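Local coordinates for acyl-CoA dehydrogenase domain protein Tcur3481 (Thermomonospora curvata, PDB 6WY9), which probably acts as, or within, an FAD-dependent acyl-CoA dehydrogenase, a flavoprotein oxidoreductase, at residues V153-V165 and F176-T190. Sequence-based numbering, arbitrary orientation.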
ATOM      1  N   VAL B 153     -16.762 -24.666   8.464  1.00 40.17           N
ATOM      2  CA  VAL B 153     -15.637 -24.382   9.352  1.00 40.69           C
ATOM      3  C   VAL B 153     -16.117 -23.747  10.652  1.00 40.58           C
ATOM      4  O   VAL B 153     -15.673 -22.658  11.044  1.00 39.90           O
ATOM      5  CB  VAL B 153     -14.547 -23.494   8.682  1.00 40.93           C
ATOM      6  CG1 VAL B 153     -13.764 -24.281   7.605  1.00 41.54           C
ATOM      7  CG2 VAL B 153     -15.090 -22.158   8.121  1.00 40.44           C
ATOM      8  N   VAL B 154     -16.980 -24.454  11.355  1.00 40.65           N
ATOM      9  CA  VAL B 154     -17.410 -24.035  12.684  1.00 42.50           C
ATOM     10  C   VAL B 154     -16.249 -24.163  13.657  1.00 43.14           C
ATOM     11  O   VAL B 154     -15.675 -25.253  13.780  1.00 43.67           O
ATOM     12  CB  VAL B 154     -18.606 -24.894  13.134  1.00 42.53           C
ATOM     13  CG1 VAL B 154     -19.036 -24.512  14.544  1.00 43.44           C
ATOM     14  CG2 VAL B 154     -19.712 -24.754  12.092  1.00 43.16           C
ATOM     15  N   PRO B 155     -15.866 -23.100  14.365  1.00 43.54           N
ATOM     16  CA  PRO B 155     -14.593 -23.131  15.093  1.00 42.69           C
ATOM     17  C   PRO B 155     -14.711 -23.947  16.364  1.00 43.82           C
ATOM     18  O   PRO B 155     -15.757 -23.974  17.019  1.00 42.92           O
ATOM     19  CB  PRO B 155     -14.320 -21.651  15.407  1.00 42.74           C
ATOM     20  CG  PRO B 155     -15.753 -21.046  15.491  1.00 43.03           C
ATOM     21  CD  PRO B 155     -16.489 -21.767  14.365  1.00 42.96           C
ATOM     22  N   SER B 156     -13.623 -24.645  16.692  1.00 42.60           N
ATOM     23  CA  SER B 156     -13.449 -25.244  18.008  1.00 45.61           C
ATOM     24  C   SER B 156     -14.663 -26.088  18.403  1.00 46.15           C
ATOM     25  O   SER B 156     -15.170 -26.033  19.533  1.00 47.36           O
ATOM     26  CB  SER B 156     -13.134 -24.153  19.031  1.00 47.79           C
ATOM     27  OG  SER B 156     -11.950 -23.465  18.641  1.00 48.74           O
ATOM     28  N   ILE B 157     -15.078 -26.939  17.464  1.00 45.54           N
ATOM     29  CA  ILE B 157     -16.317 -27.731  17.623  1.00 46.63           C
ATOM     30  C   ILE B 157     -16.201 -28.767  18.732  1.00 48.28           C
ATOM     31  O   ILE B 157     -17.218 -29.148  19.345  1.00 47.81           O
ATOM     32  CB  ILE B 157     -16.694 -28.379  16.272  1.00 49.59           C
ATOM     33  CG1 ILE B 157     -18.126 -28.992  16.321  1.00 54.39           C
ATOM     34  CG2 ILE B 157     -15.694 -29.504  15.959  1.00 49.93           C
ATOM     35  CD1 ILE B 157     -19.246 -28.160  15.719  1.00 55.25           C
ATOM     36  N   THR B 158     -14.979 -29.244  19.039  1.00 47.54           N
ATOM     37  CA  THR B 158     -14.829 -30.349  19.974  1.00 50.92           C
ATOM     38  C   THR B 158     -15.174 -29.913  21.400  1.00 52.87           C
ATOM     39  O   THR B 158     -14.647 -28.912  21.915  1.00 51.01           O
ATOM     40  CB  THR B 158     -13.396 -30.913  19.925  1.00 51.32           C
ATOM     41  OG1 THR B 158     -13.038 -31.101  18.555  1.00 53.55           O
ATOM     42  CG2 THR B 158     -13.315 -32.291  20.634  1.00 52.69           C
ATOM     43  N   GLY B 159     -16.034 -30.703  22.044  1.00 55.22           N
ATOM     44  CA  GLY B 159     -16.501 -30.438  23.388  1.00 58.39           C
ATOM     45  C   GLY B 159     -17.587 -29.382  23.514  1.00 57.71           C
ATOM     46  O   GLY B 159     -18.035 -29.125  24.633  1.00 61.72           O
ATOM     47  N   ALA B 160     -18.017 -28.744  22.433  1.00 53.82           N
ATOM     48  CA  ALA B 160     -19.099 -27.763  22.531  1.00 53.41           C
ATOM     49  C   ALA B 160     -20.433 -28.493  22.707  1.00 56.65           C
ATOM     50  O   ALA B 160     -20.728 -29.431  21.962  1.00 57.83           O
ATOM     51  CB  ALA B 160     -19.130 -26.870  21.296  1.00 49.94           C
ATOM     52  N   ALA B 161     -21.219 -28.090  23.712  1.00 57.96           N
ATOM     53  CA  ALA B 161     -22.487 -28.770  23.991  1.00 58.30           C
ATOM     54  C   ALA B 161     -23.645 -28.207  23.154  1.00 57.65           C
ATOM     55  O   ALA B 161     -24.641 -28.904  22.911  1.00 58.59           O
ATOM     56  CB  ALA B 161     -22.808 -28.679  25.485  1.00 61.59           C
ATOM     57  N   HIS B 162     -23.523 -26.963  22.702  1.00 55.36           N
ATOM     58  CA  HIS B 162     -24.558 -26.280  21.951  1.00 54.88           C
ATOM     59  C   HIS B 162     -23.896 -25.336  20.968  1.00 54.18           C
ATOM     60  O   HIS B 162     -22.781 -24.860  21.201  1.00 54.17           O
ATOM     61  CB  HIS B 162     -25.497 -25.468  22.845  1.00 56.50           C
ATOM     62  CG  HIS B 162     -25.834 -26.136  24.136  1.00 59.29           C
ATOM     63  ND1 HIS B 162     -26.900 -26.994  24.271  1.00 61.47           N
ATOM     64  CD2 HIS B 162     -25.256 -26.057  25.356  1.00 61.59           C
ATOM     65  CE1 HIS B 162     -26.963 -27.424  25.520  1.00 64.94           C
ATOM     66  NE2 HIS B 162     -25.978 -26.866  26.201  1.00 64.72           N
ATOM     67  N   LEU B 163     -24.603 -25.068  19.873  1.00 53.40           N
ATOM     68  CA  LEU B 163     -24.171 -24.172  18.812  1.00 52.65           C
ATOM     69  C   LEU B 163     -25.269 -23.158  18.523  1.00 51.51           C
ATOM     70  O   LEU B 163     -26.449 -23.511  18.479  1.00 53.21           O
ATOM     71  CB  LEU B 163     -23.884 -24.929  17.513  1.00 53.68           C
ATOM     72  CG  LEU B 163     -22.959 -26.146  17.487  1.00 56.40           C
ATOM     73  CD1 LEU B 163     -23.747 -27.384  17.879  1.00 57.92           C
ATOM     74  CD2 LEU B 163     -22.369 -26.299  16.072  1.00 56.30           C
ATOM     75  N   LEU B 164     -24.878 -21.903  18.308  1.00 49.90           N
ATOM     76  CA  LEU B 164     -25.762 -20.934  17.686  1.00 48.63           C
ATOM     77  C   LEU B 164     -25.528 -20.978  16.181  1.00 48.56           C
ATOM     78  O   LEU B 164     -24.400 -20.749  15.719  1.00 50.34           O
ATOM     79  CB  LEU B 164     -25.503 -19.533  18.235  1.00 47.13           C
ATOM     80  CG  LEU B 164     -25.570 -19.388  19.740  1.00 48.01           C
ATOM     81  CD1 LEU B 164     -25.483 -17.930  20.135  1.00 48.27           C
ATOM     82  CD2 LEU B 164     -26.887 -20.062  20.321  1.00 49.31           C
ATOM     83  N   VAL B 165     -26.593 -21.234  15.422  1.00 46.82           N
ATOM     84  CA  VAL B 165     -26.547 -21.468  13.976  1.00 44.97           C
ATOM     85  C   VAL B 165     -27.399 -20.404  13.288  1.00 44.74           C
ATOM     86  O   VAL B 165     -28.582 -20.276  13.607  1.00 44.93           O
ATOM     87  CB  VAL B 165     -27.102 -22.866  13.627  1.00 45.55           C
ATOM     88  CG1 VAL B 165     -27.194 -23.073  12.081  1.00 46.82           C
ATOM     89  CG2 VAL B 165     -26.303 -23.965  14.318  1.00 45.85           C
ATOM     90  N   PHE B 176     -30.367 -19.391  15.854  1.00 48.93           N
ATOM     91  CA  PHE B 176     -31.070 -20.505  16.489  1.00 51.18           C
ATOM     92  C   PHE B 176     -30.101 -21.334  17.307  1.00 52.55           C
ATOM     93  O   PHE B 176     -28.999 -21.634  16.840  1.00 53.35           O
ATOM     94  CB  PHE B 176     -31.721 -21.423  15.452  1.00 51.66           C
ATOM     95  CG  PHE B 176     -32.640 -20.712  14.504  1.00 51.91           C
ATOM     96  CD1 PHE B 176     -32.129 -19.968  13.436  1.00 50.35           C
ATOM     97  CD2 PHE B 176     -34.011 -20.804  14.677  1.00 52.97           C
ATOM     98  CE1 PHE B 176     -33.011 -19.317  12.555  1.00 50.93           C
ATOM     99  CE2 PHE B 176     -34.888 -20.172  13.828  1.00 54.12           C
ATOM    100  CZ  PHE B 176     -34.391 -19.435  12.758  1.00 53.07           C
ATOM    101  N   LEU B 177     -30.533 -21.739  18.504  1.00 52.34           N
ATOM    102  CA  LEU B 177     -29.736 -22.586  19.377  1.00 54.79           C
ATOM    103  C   LEU B 177     -29.960 -24.060  19.059  1.00 57.31           C
ATOM    104  O   LEU B 177     -31.106 -24.527  18.955  1.00 57.19           O
ATOM    105  CB  LEU B 177     -30.068 -22.312  20.844  1.00 58.49           C
ATOM    106  CG  LEU B 177     -29.117 -22.980  21.841  1.00 61.00           C
ATOM    107  CD1 LEU B 177     -28.834 -22.058  23.004  1.00 63.78           C
ATOM    108  CD2 LEU B 177     -29.730 -24.288  22.338  1.00 62.69           C
ATOM    109  N   VAL B 178     -28.863 -24.804  18.953  1.00 59.80           N
ATOM    110  CA  VAL B 178     -28.922 -26.222  18.620  1.00 63.24           C
ATOM    111  C   VAL B 178     -28.075 -27.005  19.610  1.00 61.60           C
ATOM    112  O   VAL B 178     -26.947 -26.603  19.925  1.00 59.61           O
ATOM    113  CB  VAL B 178     -28.431 -26.459  17.178  1.00 64.73           C
ATOM    114  CG1 VAL B 178     -28.336 -27.925  16.910  1.00 68.21           C
ATOM    115  CG2 VAL B 178     -29.383 -25.788  16.196  1.00 64.76           C
ATOM    116  N   ASP B 179     -28.592 -28.136  20.070  1.00 62.30           N
ATOM    117  CA  ASP B 179     -27.782 -29.021  20.903  1.00 63.57           C
ATOM    118  C   ASP B 179     -26.826 -29.812  20.019  1.00 62.96           C
ATOM    119  O   ASP B 179     -27.166 -30.184  18.891  1.00 64.06           O
ATOM    120  CB  ASP B 179     -28.680 -29.941  21.742  1.00 67.98           C
ATOM    121  CG  ASP B 179     -29.451 -29.163  22.797  1.00 71.24           C
ATOM    122  OD1 ASP B 179     -28.931 -28.130  23.270  1.00 71.51           O
ATOM    123  OD2 ASP B 179     -30.580 -29.545  23.127  1.00 75.25           O
ATOM    124  N   ALA B 180     -25.601 -30.016  20.513  1.00 62.38           N
ATOM    125  CA  ALA B 180     -24.566 -30.659  19.703  1.00 62.00           C
ATOM    126  C   ALA B 180     -24.865 -32.124  19.426  1.00 66.59           C
ATOM    127  O   ALA B 180     -24.242 -32.700  18.530  1.00 68.39           O
ATOM    128  CB  ALA B 180     -23.199 -30.565  20.383  1.00 61.18           C
ATOM    129  N   ASP B 181     -25.766 -32.736  20.200  1.00 67.82           N
ATOM    130  CA  ASP B 181     -26.228 -34.107  20.010  1.00 69.44           C
ATOM    131  C   ASP B 181     -27.611 -34.169  19.354  1.00 67.31           C
ATOM    132  O   ASP B 181     -28.256 -35.225  19.377  1.00 69.40           O
ATOM    133  CB  ASP B 181     -26.250 -34.843  21.349  1.00 75.32           C
ATOM    134  CG  ASP B 181     -27.185 -34.190  22.351  1.00 78.86           C
ATOM    135  OD1 ASP B 181     -27.674 -33.074  22.069  1.00 78.02           O
ATOM    136  OD2 ASP B 181     -27.442 -34.781  23.413  1.00 82.66           O
ATOM    137  N   ALA B 182     -28.073 -33.062  18.775  1.00 63.30           N
ATOM    138  CA  ALA B 182     -29.394 -33.024  18.151  1.00 64.52           C
ATOM    139  C   ALA B 182     -29.502 -34.053  17.024  1.00 66.17           C
ATOM    140  O   ALA B 182     -28.532 -34.262  16.280  1.00 67.26           O
ATOM    141  CB  ALA B 182     -29.674 -31.626  17.592  1.00 60.33           C
ATOM    142  N   PRO B 183     -30.672 -34.669  16.825  1.00 66.69           N
ATOM    143  CA  PRO B 183     -30.834 -35.562  15.672  1.00 67.91           C
ATOM    144  C   PRO B 183     -30.734 -34.778  14.370  1.00 67.06           C
ATOM    145  O   PRO B 183     -31.117 -33.607  14.285  1.00 65.53           O
ATOM    146  CB  PRO B 183     -32.231 -36.172  15.869  1.00 71.31           C
ATOM    147  CG  PRO B 183     -32.962 -35.230  16.750  1.00 71.02           C
ATOM    148  CD  PRO B 183     -31.929 -34.463  17.563  1.00 68.56           C
ATOM    149  N   GLY B 184     -30.183 -35.431  13.351  1.00 68.99           N
ATOM    150  CA  GLY B 184     -29.960 -34.782  12.072  1.00 68.47           C
ATOM    151  C   GLY B 184     -28.731 -33.897  11.989  1.00 65.61           C
ATOM    152  O   GLY B 184     -28.497 -33.278  10.941  1.00 65.82           O
ATOM    153  N   LEU B 185     -27.928 -33.808  13.038  1.00 62.86           N
ATOM    154  CA  LEU B 185     -26.756 -32.947  13.026  1.00 59.78           C
ATOM    155  C   LEU B 185     -25.514 -33.808  12.861  1.00 58.13           C
ATOM    156  O   LEU B 185     -25.350 -34.794  13.584  1.00 58.74           O
ATOM    157  CB  LEU B 185     -26.681 -32.152  14.325  1.00 61.31           C
ATOM    158  CG  LEU B 185     -25.561 -31.148  14.450  1.00 62.63           C
ATOM    159  CD1 LEU B 185     -25.944 -29.956  13.582  1.00 62.33           C
ATOM    160  CD2 LEU B 185     -25.438 -30.773  15.905  1.00 63.65           C
ATOM    161  N   SER B 186     -24.629 -33.449  11.933  1.00 56.17           N
ATOM    162  CA  SER B 186     -23.365 -34.175  11.881  1.00 57.96           C
ATOM    163  C   SER B 186     -22.277 -33.234  11.410  1.00 56.32           C
ATOM    164  O   SER B 186     -22.558 -32.194  10.801  1.00 54.80           O
ATOM    165  CB  SER B 186     -23.459 -35.411  10.980  1.00 61.99           C
ATOM    166  OG  SER B 186     -23.669 -35.038   9.637  1.00 62.71           O
ATOM    167  N   TRP B 187     -21.023 -33.569  11.706  1.00 55.78           N
ATOM    168  CA  TRP B 187     -19.994 -32.728  11.106  1.00 56.13           C
ATOM    169  C   TRP B 187     -18.774 -33.538  10.704  1.00 55.22           C
ATOM    170  O   TRP B 187     -18.590 -34.684  11.106  1.00 56.42           O
ATOM    171  CB  TRP B 187     -19.590 -31.552  12.007  1.00 58.90           C
ATOM    172  CG  TRP B 187     -19.063 -31.913  13.332  1.00 65.70           C
ATOM    173  CD1 TRP B 187     -17.757 -32.192  13.648  1.00 67.67           C
ATOM    174  CD2 TRP B 187     -19.796 -31.978  14.558  1.00 70.08           C
ATOM    175  NE1 TRP B 187     -17.640 -32.450  14.993  1.00 70.02           N
ATOM    176  CE2 TRP B 187     -18.875 -32.323  15.578  1.00 72.18           C
ATOM    177  CE3 TRP B 187     -21.139 -31.789  14.897  1.00 72.93           C
ATOM    178  CZ2 TRP B 187     -19.261 -32.493  16.913  1.00 75.44           C
ATOM    179  CZ3 TRP B 187     -21.521 -31.957  16.229  1.00 75.82           C
ATOM    180  CH2 TRP B 187     -20.585 -32.303  17.217  1.00 77.22           C
ATOM    181  N   GLU B 188     -17.984 -32.929   9.829  1.00 54.77           N
ATOM    182  CA  GLU B 188     -16.668 -33.421   9.460  1.00 57.27           C
ATOM    183  C   GLU B 188     -15.620 -32.501  10.068  1.00 53.01           C
ATOM    184  O   GLU B 188     -15.651 -31.283   9.852  1.00 50.09           O
ATOM    185  CB  GLU B 188     -16.497 -33.465   7.938  1.00 61.85           C
ATOM    186  CG  GLU B 188     -17.328 -34.534   7.252  1.00 68.05           C
ATOM    187  CD  GLU B 188     -17.148 -34.571   5.732  1.00 71.83           C
ATOM    188  OE1 GLU B 188     -16.640 -33.604   5.134  1.00 71.28           O
ATOM    189  OE2 GLU B 188     -17.532 -35.592   5.130  1.00 76.01           O
ATOM    190  N   ARG B 189     -14.692 -33.082  10.819  1.00 51.74           N
ATOM    191  CA  ARG B 189     -13.584 -32.295  11.341  1.00 49.09           C
ATOM    192  C   ARG B 189     -12.726 -31.767  10.189  1.00 46.49           C
ATOM    193  O   ARG B 189     -12.487 -32.467   9.201  1.00 47.22           O
ATOM    194  CB  ARG B 189     -12.762 -33.155  12.278  1.00 50.62           C
ATOM    195  CG  ARG B 189     -13.581 -33.630  13.468  1.00 54.45           C
ATOM    196  CD  ARG B 189     -12.983 -34.845  14.181  1.00 60.19           C
ATOM    197  NE  ARG B 189     -11.524 -34.791  14.337  1.00 63.65           N
ATOM    198  CZ  ARG B 189     -10.901 -34.222  15.366  1.00 66.41           C
ATOM    199  NH1 ARG B 189     -11.626 -33.639  16.328  1.00 67.51           N
ATOM    200  NH2 ARG B 189      -9.558 -34.232  15.441  1.00 66.67           N
ATOM    201  N   THR B 190     -12.264 -30.527  10.310  1.00 45.71           N
ATOM    202  CA  THR B 190     -11.425 -29.940   9.268  1.00 46.09           C
ATOM    203  C   THR B 190     -10.398 -29.029   9.936  1.00 43.42           C
ATOM    204  O   THR B 190     -10.750 -28.190  10.770  1.00 41.25           O
ATOM    205  CB  THR B 190     -12.286 -29.190   8.222  1.00 48.22           C
ATOM    206  OG1 THR B 190     -11.482 -28.764   7.116  1.00 48.91           O
ATOM    207  CG2 THR B 190     -13.018 -27.993   8.810  1.00 48.36           C
TER
HETATM  208  O   HOH W   1     -25.654 -31.452  24.246  1.00 81.94           O
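The carbonyl O of A161 takes two bonds. One comes from the backbone N of A180, 2.8 Å away and above the carbonyl plane. The other comes from a water, which also gives a weak bond to D181 OD1. Next to it, H162 ND1 donates to D179 OD1 at 2.5 Å, a short bond that is bent at the hydrogen (141°). The carboxylate oxygen lies in the plane of the imidazole and is met on its anti side, with ring and carboxylate planes 60° apart. H162 NE2 bonds to R117 NH2, so both ring nitrogens are engaged and the ring's rotation is probably fixed. Strands 162-165 and 176-179 form an antiparallel hairpin in the beta domain of the acyl-CoA dehydrogenase fold. L163 and V178 are a hydrogen-bonded pair, as are V165 and F176. On the face carrying L163, V165 CG2 meets V178 CG2 at 4.0 Å. There L163 CD1 also reaches A180 and, at 4.3 Å, L185 CD2. On the face with H162 and D179, L164 CD2 packs against L177 CD1. The chain then turns through roughly a right angle, by turns 179-182 and 182-185, into strand 185-190, which brings W187 under the loop after V154. I157 CG1 sits over the indole face, 3.5 Å from W187 CE2, in a CH-pi contact with the five-membered ring. I157 holds CG1 anti to the backbone N (chi1 -169°), and this directs the ethyl arm onto the ring, with CD1 near W187 CD2. A serine in place of W187 would probably leave I157 without its aromatic floor and open a gap beneath the loop. Beyond it, V153 CG1 touches T190 CG2, while T190 OG1 hydrogen-bonds to the backbone of a different protein's chain.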